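PDB 2C1D: L-cysteine S-thiosulfotransferase subunit SoxA from Paracoccus denitrificans, which catalyses, as the diheme subunit of the SoxAX cytochrome complex, the oxidative coupling of thiosulfate to a cysteine of the sulfur carrier SoxY. Local coordinates for residues Ser82-Gln85 / Ser89-Gly92; Met97-Glu102 / Glu111-Ala116; Gly105-Met110 / Ala159-His164. All coordinates share one frame; numbering follows the deposited sequence.

Interaction 1 (Ser82-Gln85 / Ser89-Gly92). With HEC (heme c), chain I.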
loop_
_atom_site.group_PDB
_atom_site.type_symbol
_atom_site.label_atom_id
_atom_site.label_comp_id
_atom_site.label_asym_id
_atom_site.label_seq_id
_atom_site.Cartn_x
_atom_site.Cartn_y
_atom_site.Cartn_z
ATOM N N SER A 82 19.652 -18.708 24.334
ATOM C CA SER A 82 20.946 -19.236 24.787
ATOM C C SER A 82 22.035 -18.174 24.670
ATOM O O SER A 82 22.965 -18.169 25.479
ATOM C CB SER A 82 21.331 -20.545 24.065
ATOM O OG SER A 82 21.593 -20.379 22.682
ATOM N N CYS A 83 21.886 -17.250 23.718
ATOM C CA CYS A 83 22.809 -16.128 23.565
ATOM C C CYS A 83 22.267 -14.783 24.015
ATOM O O CYS A 83 23.018 -13.973 24.555
ATOM C CB CYS A 83 23.268 -16.011 22.128
ATOM S SG CYS A 83 24.258 -17.421 21.574
ATOM N N HIS A 84 20.980 -14.530 23.789
ATOM C CA HIS A 84 20.403 -13.192 24.030
ATOM C C HIS A 84 19.622 -13.110 25.326
ATOM O O HIS A 84 19.137 -12.040 25.672
ATOM C CB HIS A 84 19.476 -12.805 22.893
ATOM C CG HIS A 84 20.169 -12.610 21.596
ATOM N ND1 HIS A 84 21.087 -11.604 21.391
ATOM C CD2 HIS A 84 20.056 -13.269 20.423
ATOM C CE1 HIS A 84 21.520 -11.661 20.145
ATOM N NE2 HIS A 84 20.914 -12.669 19.534
ATOM N N GLN A 85 19.487 -14.240 26.032
ATOM C CA GLN A 85 18.581 -14.352 27.183
ATOM C C GLN A 85 17.134 -13.936 26.829
ATOM O O GLN A 85 16.645 -14.323 25.778
ATOM C CB GLN A 85 19.156 -13.591 28.379
ATOM C CG GLN A 85 20.483 -14.174 28.861
ATOM C CD GLN A 85 21.665 -13.262 28.585
ATOM O OE1 GLN A 85 22.130 -13.165 27.451
ATOM N NE2 GLN A 85 22.171 -12.597 29.641
ATOM N N SER A 89 16.173 -8.176 25.492
ATOM C CA SER A 89 17.527 -7.886 24.981
ATOM C C SER A 89 17.468 -7.073 23.699
ATOM O O SER A 89 18.407 -6.353 23.360
ATOM C CB SER A 89 18.295 -9.195 24.739
ATOM O OG SER A 89 17.686 -10.023 23.770
ATOM N N MET A 90 16.349 -7.191 22.980
ATOM C CA MET A 90 16.126 -6.445 21.766
ATOM C C MET A 90 15.346 -5.155 21.969
ATOM O O MET A 90 14.861 -4.575 20.999
ATOM C CB MET A 90 15.443 -7.335 20.736
ATOM C CG MET A 90 16.263 -8.561 20.348
ATOM S SD MET A 90 17.821 -8.036 19.598
ATOM C CE MET A 90 18.981 -9.445 20.030
ATOM N N ALA A 91 15.244 -4.685 23.205
ATOM C CA ALA A 91 14.555 -3.427 23.478
ATOM C C ALA A 91 15.127 -2.291 22.618
ATOM O O ALA A 91 16.350 -2.206 22.406
ATOM C CB ALA A 91 14.633 -3.068 24.908
ATOM N N GLY A 92 14.227 -1.459 22.099
ATOM C CA GLY A 92 14.583 -0.291 21.313
ATOM C C GLY A 92 14.842 -0.581 19.828
ATOM O O GLY A 92 14.744 0.312 19.003
HETATM FE FE HEC I . 21.315 -13.124 17.513
HETATM C CHA HEC I . 22.594 -9.962 16.722
HETATM C CHB HEC I . 18.220 -12.021 16.892
HETATM C CHC HEC I . 20.213 -16.290 17.973
HETATM C CHD HEC I . 24.364 -13.965 18.859
HETATM N NA HEC I . 20.569 -11.321 16.942
HETATM C C1A HEC I . 21.238 -10.150 16.679
HETATM C C2A HEC I . 20.276 -9.160 16.296
HETATM C C3A HEC I . 19.068 -9.735 16.342
HETATM C C4A HEC I . 19.228 -11.118 16.724
HETATM C CMA HEC I . 17.720 -9.086 16.009
HETATM C CAA HEC I . 20.626 -7.708 15.915
HETATM C CBA HEC I . 21.012 -6.987 17.192
HETATM C CGA HEC I . 21.593 -5.599 16.970
HETATM O O1A HEC I . 22.138 -5.293 15.884
HETATM O O2A HEC I . 21.493 -4.815 17.952
HETATM N NB HEC I . 19.515 -13.996 17.476
HETATM C C1B HEC I . 18.352 -13.371 17.092
HETATM C C2B HEC I . 17.337 -14.401 16.922
HETATM C C3B HEC I . 17.884 -15.583 17.229
HETATM C C4B HEC I . 19.276 -15.348 17.588
HETATM C CMB HEC I . 15.867 -14.127 16.542
HETATM C CAB HEC I . 17.173 -16.976 17.193
HETATM C CBB HEC I . 16.606 -17.225 15.972
HETATM N NC HEC I . 22.161 -14.819 18.312
HETATM C C1C HEC I . 21.539 -16.046 18.317
HETATM C C2C HEC I . 22.474 -17.002 18.879
HETATM C C3C HEC I . 23.675 -16.391 19.016
HETATM C C4C HEC I . 23.457 -14.980 18.739
HETATM C CMC HEC I . 22.207 -18.525 18.902
HETATM C CAC HEC I . 25.021 -17.001 19.537
HETATM C CBC HEC I . 25.507 -18.123 18.960
HETATM N ND HEC I . 23.177 -12.102 17.748
HETATM C C1D HEC I . 24.306 -12.712 18.290
HETATM C C2D HEC I . 25.442 -11.823 18.139
HETATM C C3D HEC I . 24.903 -10.582 17.450
HETATM C C4D HEC I . 23.485 -10.840 17.258
HETATM C CMD HEC I . 26.905 -12.047 18.564
HETATM C CAD HEC I . 25.682 -9.321 17.045
HETATM C CBD HEC I . 25.685 -8.357 18.192
HETATM C CGD HEC I . 26.320 -7.026 17.796
HETATM O O1D HEC I . 26.891 -6.342 18.697
HETATM O O2D HEC I . 26.229 -6.662 16.603
#

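Interaction 2 (Met97-Glu102 / Glu111-Ala116). With HEC (heme c), chain I.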
loop_
_atom_site.group_PDB
_atom_site.type_symbol
_atom_site.label_atom_id
_atom_site.label_comp_id
_atom_site.label_asym_id
_atom_site.label_seq_id
_atom_site.Cartn_x
_atom_site.Cartn_y
_atom_site.Cartn_z
ATOM N N MET A 97 14.600 0.806 13.271
ATOM C CA MET A 97 14.779 -0.062 12.090
ATOM C C MET A 97 13.874 0.390 10.936
ATOM O O MET A 97 12.798 0.942 11.174
ATOM C CB MET A 97 14.487 -1.498 12.485
ATOM C CG MET A 97 15.633 -2.126 13.288
ATOM S SD MET A 97 17.168 -2.415 12.315
ATOM C CE MET A 97 16.619 -3.721 11.319
ATOM N N PRO A 98 14.283 0.208 9.676
ATOM C CA PRO A 98 15.618 -0.252 9.244
ATOM C C PRO A 98 16.789 0.706 9.479
ATOM O O PRO A 98 16.594 1.912 9.549
ATOM C CB PRO A 98 15.466 -0.407 7.714
ATOM C CG PRO A 98 14.035 -0.323 7.440
ATOM C CD PRO A 98 13.363 0.411 8.548
ATOM N N ARG A 99 18.002 0.157 9.514
ATOM C CA ARG A 99 19.204 0.972 9.683
ATOM C C ARG A 99 20.452 0.406 9.003
ATOM O O ARG A 99 20.529 -0.770 8.690
ATOM C CB ARG A 99 19.490 1.181 11.173
ATOM C CG ARG A 99 20.084 -0.058 11.855
ATOM C CD ARG A 99 20.042 -0.010 13.384
ATOM N NE ARG A 99 20.597 -1.200 14.032
ATOM C CZ ARG A 99 20.731 -1.336 15.341
ATOM N NH1 ARG A 99 20.356 -0.356 16.136
ATOM N NH2 ARG A 99 21.219 -2.456 15.855
ATOM N N VAL A 100 21.441 1.276 8.820
ATOM C CA VAL A 100 22.790 0.874 8.425
ATOM C C VAL A 100 23.469 0.354 9.693
ATOM O O VAL A 100 23.608 1.065 10.666
ATOM C CB VAL A 100 23.599 2.068 7.845
ATOM C CG1 VAL A 100 25.056 1.641 7.504
ATOM C CG2 VAL A 100 22.918 2.596 6.605
ATOM N N ASP A 101 23.845 -0.918 9.683
ATOM C CA ASP A 101 24.475 -1.535 10.816
ATOM C C ASP A 101 25.779 -0.888 11.192
ATOM O O ASP A 101 26.585 -0.549 10.321
ATOM C CB ASP A 101 24.741 -3.009 10.516
ATOM C CG ASP A 101 25.231 -3.741 11.725
ATOM O OD1 ASP A 101 26.466 -4.035 11.809
ATOM O OD2 ASP A 101 24.430 -4.014 12.642
ATOM N N GLU A 102 25.994 -0.728 12.489
ATOM C CA GLU A 102 27.132 0.022 12.993
ATOM C C GLU A 102 28.475 -0.669 12.748
ATOM O O GLU A 102 29.486 -0.006 12.684
ATOM C CB GLU A 102 26.953 0.341 14.493
ATOM C CG GLU A 102 26.960 -0.878 15.422
ATOM C CD GLU A 102 27.136 -0.526 16.888
ATOM O OE1 GLU A 102 28.138 0.124 17.240
ATOM O OE2 GLU A 102 26.283 -0.928 17.715
ATOM N N GLU A 111 14.394 -8.674 9.250
ATOM C CA GLU A 111 14.513 -9.991 8.657
ATOM C C GLU A 111 15.992 -10.356 8.417
ATOM O O GLU A 111 16.376 -11.512 8.567
ATOM C CB GLU A 111 13.746 -10.051 7.325
ATOM C CG GLU A 111 12.232 -10.031 7.438
ATOM C CD GLU A 111 11.624 -8.641 7.391
ATOM O OE1 GLU A 111 12.267 -7.667 7.861
ATOM O OE2 GLU A 111 10.478 -8.524 6.918
ATOM N N ASP A 112 16.813 -9.378 8.039
ATOM C CA ASP A 112 18.233 -9.651 7.839
ATOM C C ASP A 112 18.942 -9.973 9.151
ATOM O O ASP A 112 19.791 -10.825 9.161
ATOM C CB ASP A 112 18.956 -8.489 7.188
ATOM C CG ASP A 112 18.418 -8.153 5.826
ATOM O OD1 ASP A 112 18.184 -9.077 4.998
ATOM O OD2 ASP A 112 18.238 -6.960 5.503
ATOM N N TYR A 113 18.650 -9.273 10.251
ATOM C CA TYR A 113 19.303 -9.640 11.519
ATOM C C TYR A 113 18.878 -11.030 11.962
ATOM O O TYR A 113 19.702 -11.832 12.395
ATOM C CB TYR A 113 18.981 -8.646 12.635
ATOM C CG TYR A 113 19.727 -7.330 12.613
ATOM C CD1 TYR A 113 19.046 -6.125 12.776
ATOM C CD2 TYR A 113 21.107 -7.290 12.478
ATOM C CE1 TYR A 113 19.710 -4.919 12.771
ATOM C CE2 TYR A 113 21.800 -6.087 12.485
ATOM C CZ TYR A 113 21.095 -4.901 12.629
ATOM O OH TYR A 113 21.769 -3.713 12.648
ATOM N N VAL A 114 17.590 -11.334 11.851
ATOM C CA VAL A 114 17.104 -12.627 12.305
ATOM C C VAL A 114 17.820 -13.702 11.475
ATOM O O VAL A 114 18.394 -14.612 12.029
ATOM C CB VAL A 114 15.558 -12.742 12.200
ATOM C CG1 VAL A 114 15.102 -14.126 12.521
ATOM C CG2 VAL A 114 14.874 -11.721 13.147
ATOM N N ASN A 115 17.849 -13.557 10.161
ATOM C CA ASN A 115 18.491 -14.593 9.340
ATOM C C ASN A 115 20.025 -14.691 9.482
ATOM O O ASN A 115 20.618 -15.769 9.226
ATOM C CB ASN A 115 18.089 -14.472 7.866
ATOM C CG ASN A 115 16.903 -15.350 7.525
ATOM O OD1 ASN A 115 16.652 -16.366 8.199
ATOM N ND2 ASN A 115 16.146 -14.955 6.499
ATOM N N ALA A 116 20.678 -13.611 9.868
ATOM C CA ALA A 116 22.116 -13.707 10.129
ATOM C C ALA A 116 22.357 -14.687 11.294
ATOM O O ALA A 116 23.242 -15.553 11.224
ATOM C CB ALA A 116 22.744 -12.338 10.400
HETATM FE FE HEC I . 21.315 -13.124 17.513
HETATM C CHA HEC I . 22.594 -9.962 16.722
HETATM C CHB HEC I . 18.220 -12.021 16.892
HETATM C CHC HEC I . 20.213 -16.290 17.973
HETATM C CHD HEC I . 24.364 -13.965 18.859
HETATM N NA HEC I . 20.569 -11.321 16.942
HETATM C C1A HEC I . 21.238 -10.150 16.679
HETATM C C2A HEC I . 20.276 -9.160 16.296
HETATM C C3A HEC I . 19.068 -9.735 16.342
HETATM C C4A HEC I . 19.228 -11.118 16.724
HETATM C CMA HEC I . 17.720 -9.086 16.009
HETATM C CAA HEC I . 20.626 -7.708 15.915
HETATM C CBA HEC I . 21.012 -6.987 17.192
HETATM C CGA HEC I . 21.593 -5.599 16.970
HETATM O O1A HEC I . 22.138 -5.293 15.884
HETATM O O2A HEC I . 21.493 -4.815 17.952
HETATM N NB HEC I . 19.515 -13.996 17.476
HETATM C C1B HEC I . 18.352 -13.371 17.092
HETATM C C2B HEC I . 17.337 -14.401 16.922
HETATM C C3B HEC I . 17.884 -15.583 17.229
HETATM C C4B HEC I . 19.276 -15.348 17.588
HETATM C CMB HEC I . 15.867 -14.127 16.542
HETATM C CAB HEC I . 17.173 -16.976 17.193
HETATM C CBB HEC I . 16.606 -17.225 15.972
HETATM N NC HEC I . 22.161 -14.819 18.312
HETATM C C1C HEC I . 21.539 -16.046 18.317
HETATM C C2C HEC I . 22.474 -17.002 18.879
HETATM C C3C HEC I . 23.675 -16.391 19.016
HETATM C C4C HEC I . 23.457 -14.980 18.739
HETATM C CMC HEC I . 22.207 -18.525 18.902
HETATM C CAC HEC I . 25.021 -17.001 19.537
HETATM C CBC HEC I . 25.507 -18.123 18.960
HETATM N ND HEC I . 23.177 -12.102 17.748
HETATM C C1D HEC I . 24.306 -12.712 18.290
HETATM C C2D HEC I . 25.442 -11.823 18.139
HETATM C C3D HEC I . 24.903 -10.582 17.450
HETATM C C4D HEC I . 23.485 -10.840 17.258
HETATM C CMD HEC I . 26.905 -12.047 18.564
HETATM C CAD HEC I . 25.682 -9.321 17.045
HETATM C CBD HEC I . 25.685 -8.357 18.192
HETATM C CGD HEC I . 26.320 -7.026 17.796
HETATM O O1D HEC I . 26.891 -6.342 18.697
HETATM O O2D HEC I . 26.229 -6.662 16.603
#

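Interaction 3 (Gly105-Met110 / Ala159-His164). With ZN (zinc ion), chain K.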
loop_
_atom_site.group_PDB
_atom_site.type_symbol
_atom_site.label_atom_id
_atom_site.label_comp_id
_atom_site.label_asym_id
_atom_site.label_seq_id
_atom_site.Cartn_x
_atom_site.Cartn_y
_atom_site.Cartn_z
ATOM N N GLY A 105 28.306 -1.780 8.108
ATOM C CA GLY A 105 27.824 -0.782 7.168
ATOM C C GLY A 105 26.766 -1.214 6.149
ATOM O O GLY A 105 26.496 -0.467 5.206
ATOM N N LYS A 106 26.140 -2.375 6.340
ATOM C CA LYS A 106 25.064 -2.833 5.452
ATOM C C LYS A 106 23.698 -2.321 5.931
ATOM O O LYS A 106 23.430 -2.268 7.138
ATOM C CB LYS A 106 25.025 -4.356 5.397
ATOM C CG LYS A 106 26.350 -4.994 4.992
ATOM C CD LYS A 106 26.176 -6.410 4.495
ATOM C CE LYS A 106 26.556 -7.471 5.483
ATOM N NZ LYS A 106 27.319 -8.583 4.755
ATOM N N LEU A 107 22.827 -1.943 4.988
ATOM C CA LEU A 107 21.410 -1.727 5.313
ATOM C C LEU A 107 20.773 -3.045 5.787
ATOM O O LEU A 107 20.843 -4.060 5.102
ATOM C CB LEU A 107 20.615 -1.184 4.135
ATOM C CG LEU A 107 19.148 -0.808 4.442
ATOM C CD1 LEU A 107 19.096 0.266 5.507
ATOM C CD2 LEU A 107 18.398 -0.323 3.190
ATOM N N MET A 108 20.130 -3.006 6.952
ATOM C CA MET A 108 19.462 -4.167 7.504
ATOM C C MET A 108 17.997 -3.836 7.772
ATOM O O MET A 108 17.707 -2.800 8.343
ATOM C CB MET A 108 20.136 -4.597 8.811
ATOM C CG MET A 108 21.632 -4.852 8.698
ATOM S SD MET A 108 21.975 -6.378 7.878
ATOM C CE MET A 108 21.819 -7.622 9.167
ATOM N N ILE A 109 17.098 -4.698 7.297
ATOM C CA ILE A 109 15.747 -4.789 7.832
ATOM C C ILE A 109 15.811 -5.886 8.865
ATOM O O ILE A 109 16.802 -6.602 8.946
ATOM C CB ILE A 109 14.674 -5.080 6.739
ATOM C CG1 ILE A 109 14.902 -6.431 6.046
ATOM C CG2 ILE A 109 14.678 -3.959 5.732
ATOM C CD1 ILE A 109 13.904 -6.771 4.954
ATOM N N MET A 110 14.762 -6.024 9.652
ATOM C CA MET A 110 14.800 -6.888 10.806
ATOM C C MET A 110 15.013 -8.312 10.374
ATOM O O MET A 110 15.738 -9.061 11.035
ATOM C CB MET A 110 13.521 -6.762 11.627
ATOM C CG MET A 110 13.617 -7.411 13.025
ATOM S SD MET A 110 14.770 -6.530 14.095
ATOM C CE MET A 110 13.802 -5.137 14.466
ATOM N N ALA A 159 21.663 7.942 3.923
ATOM C CA ALA A 159 21.089 8.871 2.956
ATOM C C ALA A 159 20.893 8.313 1.525
ATOM O O ALA A 159 19.854 8.544 0.920
ATOM C CB ALA A 159 21.896 10.166 2.919
ATOM N N PRO A 160 21.861 7.599 0.981
ATOM C CA PRO A 160 21.700 7.075 -0.383
ATOM C C PRO A 160 20.636 5.998 -0.468
ATOM O O PRO A 160 19.895 5.981 -1.441
ATOM C CB PRO A 160 23.067 6.482 -0.699
ATOM C CG PRO A 160 23.996 7.100 0.311
ATOM C CD PRO A 160 23.175 7.259 1.544
ATOM N N TYR A 161 20.582 5.128 0.533
ATOM C CA TYR A 161 19.514 4.141 0.661
ATOM C C TYR A 161 18.148 4.824 0.746
ATOM O O TYR A 161 17.219 4.452 0.049
ATOM C CB TYR A 161 19.733 3.288 1.897
ATOM C CG TYR A 161 20.979 2.443 1.869
ATOM C CD1 TYR A 161 22.148 2.851 2.536
ATOM C CD2 TYR A 161 20.986 1.217 1.226
ATOM C CE1 TYR A 161 23.276 2.071 2.537
ATOM C CE2 TYR A 161 22.106 0.428 1.211
ATOM C CZ TYR A 161 23.257 0.851 1.875
ATOM O OH TYR A 161 24.355 0.044 1.858
ATOM N N TRP A 162 18.058 5.862 1.569
ATOM C CA TRP A 162 16.803 6.568 1.816
ATOM C C TRP A 162 16.327 7.236 0.534
ATOM O O TRP A 162 15.142 7.183 0.172
ATOM C CB TRP A 162 17.042 7.593 2.935
ATOM C CG TRP A 162 15.875 8.373 3.392
ATOM C CD1 TRP A 162 14.991 8.031 4.374
ATOM C CD2 TRP A 162 15.489 9.683 2.947
ATOM N NE1 TRP A 162 14.073 9.034 4.542
ATOM C CE2 TRP A 162 14.353 10.057 3.682
ATOM C CE3 TRP A 162 15.980 10.565 1.980
ATOM C CZ2 TRP A 162 13.693 11.260 3.479
ATOM C CZ3 TRP A 162 15.350 11.769 1.788
ATOM C CH2 TRP A 162 14.210 12.114 2.540
ATOM N N GLU A 163 17.256 7.873 -0.155
ATOM C CA GLU A 163 16.978 8.490 -1.452
ATOM C C GLU A 163 16.495 7.468 -2.488
ATOM O O GLU A 163 15.623 7.759 -3.282
ATOM C CB GLU A 163 18.241 9.186 -2.006
ATOM C CG GLU A 163 18.592 10.523 -1.364
ATOM C CD GLU A 163 17.569 11.627 -1.579
ATOM O OE1 GLU A 163 16.723 11.581 -2.513
ATOM O OE2 GLU A 163 17.613 12.582 -0.776
ATOM N N HIS A 164 17.068 6.282 -2.473
ATOM C CA HIS A 164 16.664 5.221 -3.401
ATOM C C HIS A 164 15.214 4.818 -3.088
ATOM O O HIS A 164 14.438 4.601 -3.999
ATOM C CB HIS A 164 17.618 4.025 -3.299
ATOM C CG HIS A 164 17.681 3.192 -4.539
ATOM N ND1 HIS A 164 18.232 3.652 -5.714
ATOM C CD2 HIS A 164 17.271 1.930 -4.784
ATOM C CE1 HIS A 164 18.150 2.708 -6.636
ATOM N NE2 HIS A 164 17.571 1.653 -6.096
HETATM ZN ZN ZN K . 17.227 -0.072 -7.203
#

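Interaction 1 (Ser82-Gln85 / Ser89-Gly92)
His84 and Ser89 bring the two backbones closest, with His84 CA 6.1 Å from Ser89 CA, where the chain leaves helix 80-84 at Gln85, a residue of positive phi, and doubles back within a few residues. On the His84 side the backbone carbonyl lies against the serine: His84 O is 3.1 Å from Ser89 CB, and Ser89 OG sits 3.4 Å from His84 CB. The hydroxyl has its hydrogen-bond partner in the intervening turn, the carbonyl of Gly86. Met90 makes the more telling contact. Its chain bends at chi2 (-62°) and swings the methyl over one face of the His84 imidazole, CE lying 3.5 Å from the ring centroid and 19° off the normal, a CH-pi contact displaced toward ND1. The same bend lays the thioether along the heme, with Met90 SD 3.7 Å from the heme methyl CMA and CE equally near C3A. Met90 is therefore wedged between ligand ring and porphyrin without binding the metal. His84 NE2 does bind it, at 2.1 Å from the heme iron, and Cys117 supplies the other axial ligand. With an alanine here, the methyl over the imidazole and the sulfur beside the heme would be gone, and the His84 ring would probably be freer to turn about its iron bond. Together with the covalent attachment through Cys80 and Cys83 in a CXXCH motif, the contact presents an axial histidine held at NE2 by the iron and covered on one face by the Met90 methyl, consistent with a bis-ligated heme that serves in electron transfer.

Interaction 2 (Met97-Glu102 / Glu111-Ala116)
Asp101, its CG turned anti to the backbone N (chi1 -173°), brings its carboxylate to the Tyr113 hydroxyl, which Arg99, extended from CG to NE, meets as well, its guanidinium laid across the end of the phenol. Tyr113 OH gives its proton to Asp101 OD2 at 2.7 Å, on the anti lone pair, and OD2 lies in the plane of the ring. Tyr113 OH in turn accepts from Arg99 NE at 3.1 Å, in the guanidinium plane and nearly straight (166°). The guanidinium stands almost perpendicular to the ring. A weak bond from Arg99 NH2 reaches the heme propionate atom O1A at 3.0 Å, and the propionate chain lies over one face of the tyrosine, with CAA 3.5 Å from Tyr113 CD2. At the ring edge Met97 SD comes 3.6 Å from Tyr113 CE1, a Met-aromatic contact. Asp101 OD1 is taken up by the backbone N-H groups of His103 and Thr104, so the carboxylate is held at both oxygens. The result is a heme-propionate site of a c-type cytochrome, in which an arginine, oriented by the tyrosine hydroxyl, bonds the propionate weakly and the phenol ring packs against the propionate chain.

Interaction 3 (Gly105-Met110 / Ala159-His164)
Strikingly, Leu107 and Tyr161 form nearly the whole of this contact, with no hydrogen bond across it, although the same helical segment carries a zinc ligand. The leucine lies over one face of the phenol: CB is 3.9 Å from the ring centroid and 22° off the normal, a CH-pi contact displaced toward the rim. Its CD2 branch reaches further back, 3.6 Å from Tyr161 CD2 and close to CG. Leu107 CG is anti to the backbone N (chi1 -174°), which sends the branch along the ring toward the helix, and the two side chains run antiparallel, overlapping along their lengths. Beyond the ring, Tyr161 OH stands 4.0 Å from Gly105 O. One turn on, His164 NE2 binds the zinc ion at 2.1 Å and shares it with Asp240. Trp162 turns to another side of the helix, where it meets Tyr247 and Phe27 edge-to-face. Helix 239-251 ties both halves of the contact together, Leu107 and Ile109 touching its Lys242 and Tyr161 its Leu246. Strand 107-108, hydrogen-bonded to strand 99-100, is thus packed against helix 159-170 with helix 239-251 alongside.

Interactions 1 and 2 belong to the cytochrome c domain of the first heme: interaction 1 sits at the axial histidine, interaction 2 at a propionate, their centres about 14 Å apart. Along the chain, interaction 1 closes before the others open, whereas the segments of interactions 2 and 3 alternate. Those two have centres about 10 Å apart and meet in the small antiparallel sheet of strands 99-100 and 107-108, where Met108 N is 2.9 Å from Arg99 O. Interaction 3, about 23 Å from interaction 1 between centres, carries that sheet to helix 159-170, which precedes the second heme's cysteines, so the three lead from one heme toward the other half of the protein.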